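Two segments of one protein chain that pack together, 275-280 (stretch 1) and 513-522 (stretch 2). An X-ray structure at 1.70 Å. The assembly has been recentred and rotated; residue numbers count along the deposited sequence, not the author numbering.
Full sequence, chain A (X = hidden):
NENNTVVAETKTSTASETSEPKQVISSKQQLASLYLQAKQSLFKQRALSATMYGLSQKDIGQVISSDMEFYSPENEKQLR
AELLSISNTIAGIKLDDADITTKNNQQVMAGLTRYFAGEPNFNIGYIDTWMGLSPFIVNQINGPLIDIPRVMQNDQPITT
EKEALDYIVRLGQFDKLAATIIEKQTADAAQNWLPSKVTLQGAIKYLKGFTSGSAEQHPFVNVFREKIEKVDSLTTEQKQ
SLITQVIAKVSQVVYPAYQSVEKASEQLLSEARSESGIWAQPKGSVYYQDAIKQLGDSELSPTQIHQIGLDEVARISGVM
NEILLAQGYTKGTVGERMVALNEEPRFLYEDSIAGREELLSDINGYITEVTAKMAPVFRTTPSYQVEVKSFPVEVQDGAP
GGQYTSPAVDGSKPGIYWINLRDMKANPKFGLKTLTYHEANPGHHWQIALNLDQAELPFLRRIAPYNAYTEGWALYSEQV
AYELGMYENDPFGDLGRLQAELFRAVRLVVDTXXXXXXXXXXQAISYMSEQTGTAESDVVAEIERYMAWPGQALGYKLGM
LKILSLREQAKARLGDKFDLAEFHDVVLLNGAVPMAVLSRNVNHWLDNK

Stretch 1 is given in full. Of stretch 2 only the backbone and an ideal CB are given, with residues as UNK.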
# COMPACT_ATOMS: atom_id res chain seq x y z
N GLU A 275 9.36 -14.08 20.04
CA GLU A 275 9.67 -12.67 19.86
C GLU A 275 8.92 -12.01 18.68
O GLU A 275 8.77 -12.63 17.62
CB GLU A 275 11.15 -12.52 19.62
CG GLU A 275 11.97 -12.90 20.83
CD GLU A 275 12.34 -14.36 20.90
OE1 GLU A 275 11.94 -15.18 20.04
OE2 GLU A 275 13.10 -14.66 21.84
N SER A 276 8.54 -10.77 18.87
CA SER A 276 7.68 -10.05 17.93
C SER A 276 8.38 -9.30 16.83
O SER A 276 7.87 -9.20 15.70
CB SER A 276 6.75 -9.07 18.65
OG SER A 276 6.08 -9.68 19.72
N GLY A 277 9.55 -8.76 17.12
CA GLY A 277 10.20 -7.88 16.16
C GLY A 277 11.27 -8.57 15.31
O GLY A 277 11.77 -9.67 15.62
N ILE A 278 11.63 -7.89 14.25
CA ILE A 278 12.56 -8.41 13.25
C ILE A 278 14.01 -8.54 13.76
O ILE A 278 14.77 -9.33 13.18
CB ILE A 278 12.50 -7.58 11.92
CG1 ILE A 278 12.88 -8.44 10.69
CG2 ILE A 278 13.36 -6.34 12.00
CD1 ILE A 278 11.82 -9.49 10.29
N TRP A 279 14.35 -7.83 14.84
CA TRP A 279 15.66 -7.93 15.48
C TRP A 279 15.97 -9.40 15.84
O TRP A 279 17.18 -9.83 15.95
CB TRP A 279 15.71 -7.09 16.75
CG TRP A 279 14.72 -7.52 17.78
CD1 TRP A 279 13.42 -7.05 17.94
CD2 TRP A 279 14.88 -8.56 18.79
NE1 TRP A 279 12.79 -7.73 18.94
CE2 TRP A 279 13.65 -8.64 19.50
CE3 TRP A 279 15.93 -9.40 19.16
CZ2 TRP A 279 13.45 -9.57 20.56
CZ3 TRP A 279 15.76 -10.27 20.24
CH2 TRP A 279 14.53 -10.34 20.93
N ALA A 280 14.92 -10.19 16.02
CA ALA A 280 15.13 -11.62 16.52
C ALA A 280 15.53 -12.59 15.39
O ALA A 280 15.85 -13.79 15.64
CB ALA A 280 13.88 -12.13 17.18
N UNK A 513 9.83 0.63 18.08
CA UNK A 513 9.65 -0.10 19.38
C UNK A 513 9.81 -1.59 19.21
O UNK A 513 10.68 -2.20 19.85
CB UNK A 513 8.27 0.19 19.98
N UNK A 514 8.96 -2.17 18.39
CA UNK A 514 8.98 -3.61 18.09
C UNK A 514 10.28 -4.08 17.47
O UNK A 514 10.82 -5.11 17.87
CB UNK A 514 7.83 -3.96 17.15
N UNK A 515 10.77 -3.37 16.47
CA UNK A 515 11.79 -3.94 15.59
C UNK A 515 13.22 -3.63 16.03
O UNK A 515 14.15 -4.33 15.63
CB UNK A 515 11.58 -3.43 14.16
N UNK A 516 13.39 -2.59 16.86
CA UNK A 516 14.71 -2.22 17.42
C UNK A 516 14.80 -2.20 18.94
O UNK A 516 15.81 -2.69 19.51
CB UNK A 516 15.10 -0.83 16.90
N UNK A 517 13.79 -1.65 19.61
CA UNK A 517 13.80 -1.57 21.07
C UNK A 517 13.29 -2.84 21.75
O UNK A 517 13.27 -2.89 22.98
CB UNK A 517 12.95 -0.38 21.52
N UNK A 518 12.85 -3.81 20.95
CA UNK A 518 12.41 -5.13 21.40
C UNK A 518 11.15 -5.05 22.27
O UNK A 518 10.91 -5.90 23.08
CB UNK A 518 13.53 -5.82 22.18
N UNK A 519 10.29 -4.06 22.01
CA UNK A 519 8.96 -4.09 22.58
C UNK A 519 8.23 -5.37 22.17
O UNK A 519 8.34 -5.82 21.06
CB UNK A 519 8.17 -2.86 22.15
N UNK A 520 7.44 -5.93 23.08
CA UNK A 520 6.59 -7.05 22.75
C UNK A 520 5.35 -6.53 21.99
O UNK A 520 4.99 -5.35 22.08
CB UNK A 520 6.19 -7.81 24.01
N UNK A 521 4.67 -7.45 21.33
CA UNK A 521 3.37 -7.21 20.74
C UNK A 521 2.41 -6.56 21.74
O UNK A 521 1.76 -5.55 21.46
CB UNK A 521 2.78 -8.52 20.22
N UNK A 522 2.41 -7.08 22.94
CA UNK A 522 1.42 -6.62 23.92
C UNK A 522 1.72 -5.22 24.41
O UNK A 522 0.81 -4.45 24.59
CB UNK A 522 1.36 -7.58 25.11

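Position 513 is helical, and an ideal CB there finds nothing of stretch 1 within reach, so this contact sets no rule; the residue is Gly 513. Its O accepts a hydrogen bond from the backbone N of 519, 2.9 Å away, which ties the turn that follows back to the helix.

At 514 the helical CB points sideways, 4.7 Å from Gly 277 CA, and a medium aliphatic chain would suit. Leu 514 fits, its CD2 4.1 Å from Ser 276 CB. The backbone is more exacting: Leu 514 O lies 3.3 Å from Gly 277 CA in a CA-H...O contact, and an ideal CB on Gly 277 would come within 1.9 Å of that oxygen, a clash. A water also joins Leu 514 O to Gly 277 N (weakly), Trp 279 NE1 and the backbone O of 519.

Position 515 points sideways, its CB 4.0 Å from Ile 278 CG2. Nearby, the backbone N of Ile 278 offers a donor, so an acceptor on a short side chain is wanted: Asn, Asp or His could be considered. The residue is His 515, with chi1 in m. Ile 278 N donates to His 515 ND1 at 3.0 Å and 163°, near the ring plane, so ND1 serves as acceptor; NE2 is bonded elsewhere in the structure.

Positions 516 and 517 point away, leaving stretch 1 indifferent to many polar choices. Asp 516, the first residue to leave helical angles, and Lys 517 form a salt bridge, NZ to OD2 at 3.2 Å.

At 518 phi/psi is 65/31, a left-handed conformation that favours Gly or Asn. Yet CB sits 3.8 Å from Trp 279 NE1, beside a broad indole face, which invites a long chain or a flat group. Arg 518 takes the second option as well as the first: CG lies 3.5 Å from the centroid of the five-membered ring of Trp 279, and the extended chain lays its guanidinium flat on the indole, centres 4.2 Å apart and planes at 9°.

Position 519 points away and is free of demands from stretch 1; Trp 519 contributes its backbone O to the water.

At 520 CB also points away, just before a helix, where Ser, Thr, Asp or Asn would serve. Thr 520 is the N-cap.

At 521 CB points sideways, 3.5 Å from Ser 276 OG, and the backbone N meets that hydroxyl, so the bond asks for no particular side chain. Arg 521 N donates to Ser 276 OG at 3.1 Å, while the end of the Arg 521 chain leads away.

At 522 the helical CB points sideways with nothing of stretch 1 within 5.5 Å, so many polar chains would suit. Glu 522 accepts through OE2 from Arg 521 NH2 at 3.0 Å, part of a salt bridge.

Stretch 2 (513-522) GLHDKRWTRE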
# COMPACT_ATOMS: atom_id res chain seq x y z
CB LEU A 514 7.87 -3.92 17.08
CG LEU A 514 6.46 -3.86 17.61
CD1 LEU A 514 5.48 -3.68 16.39
CD2 LEU A 514 6.08 -5.08 18.42
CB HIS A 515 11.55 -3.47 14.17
CG HIS A 515 10.32 -4.08 13.56
ND1 HIS A 515 10.13 -5.45 13.51
CD2 HIS A 515 9.18 -3.53 13.07
CE1 HIS A 515 8.98 -5.71 12.93
NE2 HIS A 515 8.38 -4.56 12.64
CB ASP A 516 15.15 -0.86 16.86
CG ASP A 516 16.54 -0.43 17.39
OD1 ASP A 516 17.53 -0.98 16.94
OD2 ASP A 516 16.58 0.40 18.30
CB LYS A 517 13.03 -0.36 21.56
CG LYS A 517 13.47 0.94 20.99
CD LYS A 517 14.88 1.30 21.31
CE LYS A 517 15.13 2.72 20.75
NZ LYS A 517 14.69 2.80 19.26
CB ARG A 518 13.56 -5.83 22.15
CG ARG A 518 14.81 -5.91 21.27
CD ARG A 518 15.90 -6.76 21.97
NE ARG A 518 17.08 -6.80 21.12
CZ ARG A 518 18.12 -7.61 21.33
NH1 ARG A 518 18.13 -8.42 22.38
NH2 ARG A 518 19.13 -7.59 20.47
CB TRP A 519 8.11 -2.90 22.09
CG TRP A 519 8.50 -1.57 22.53
CD1 TRP A 519 9.73 -1.12 22.97
CD2 TRP A 519 7.64 -0.43 22.54
NE1 TRP A 519 9.67 0.22 23.22
CE2 TRP A 519 8.40 0.66 22.94
CE3 TRP A 519 6.30 -0.26 22.25
CZ2 TRP A 519 7.84 1.91 23.09
CZ3 TRP A 519 5.75 1.00 22.37
CH2 TRP A 519 6.50 2.05 22.78
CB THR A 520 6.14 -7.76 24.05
OG1 THR A 520 5.31 -6.86 24.78
CG2 THR A 520 7.37 -8.17 24.88
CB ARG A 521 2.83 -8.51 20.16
CG ARG A 521 1.41 -8.52 19.77
CD ARG A 521 0.93 -9.93 19.51
NE ARG A 521 -0.50 -10.00 19.19
CZ ARG A 521 -1.50 -10.00 20.07
NH1 ARG A 521 -2.73 -10.01 19.62
NH2 ARG A 521 -1.30 -10.00 21.37
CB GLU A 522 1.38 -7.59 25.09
CG GLU A 522 0.82 -9.01 24.72
CD GLU A 522 1.75 -9.83 23.82
OE1 GLU A 522 3.02 -9.75 23.92
OE2 GLU A 522 1.16 -10.56 22.96
O HOH W 1 10.01 -7.55 19.81
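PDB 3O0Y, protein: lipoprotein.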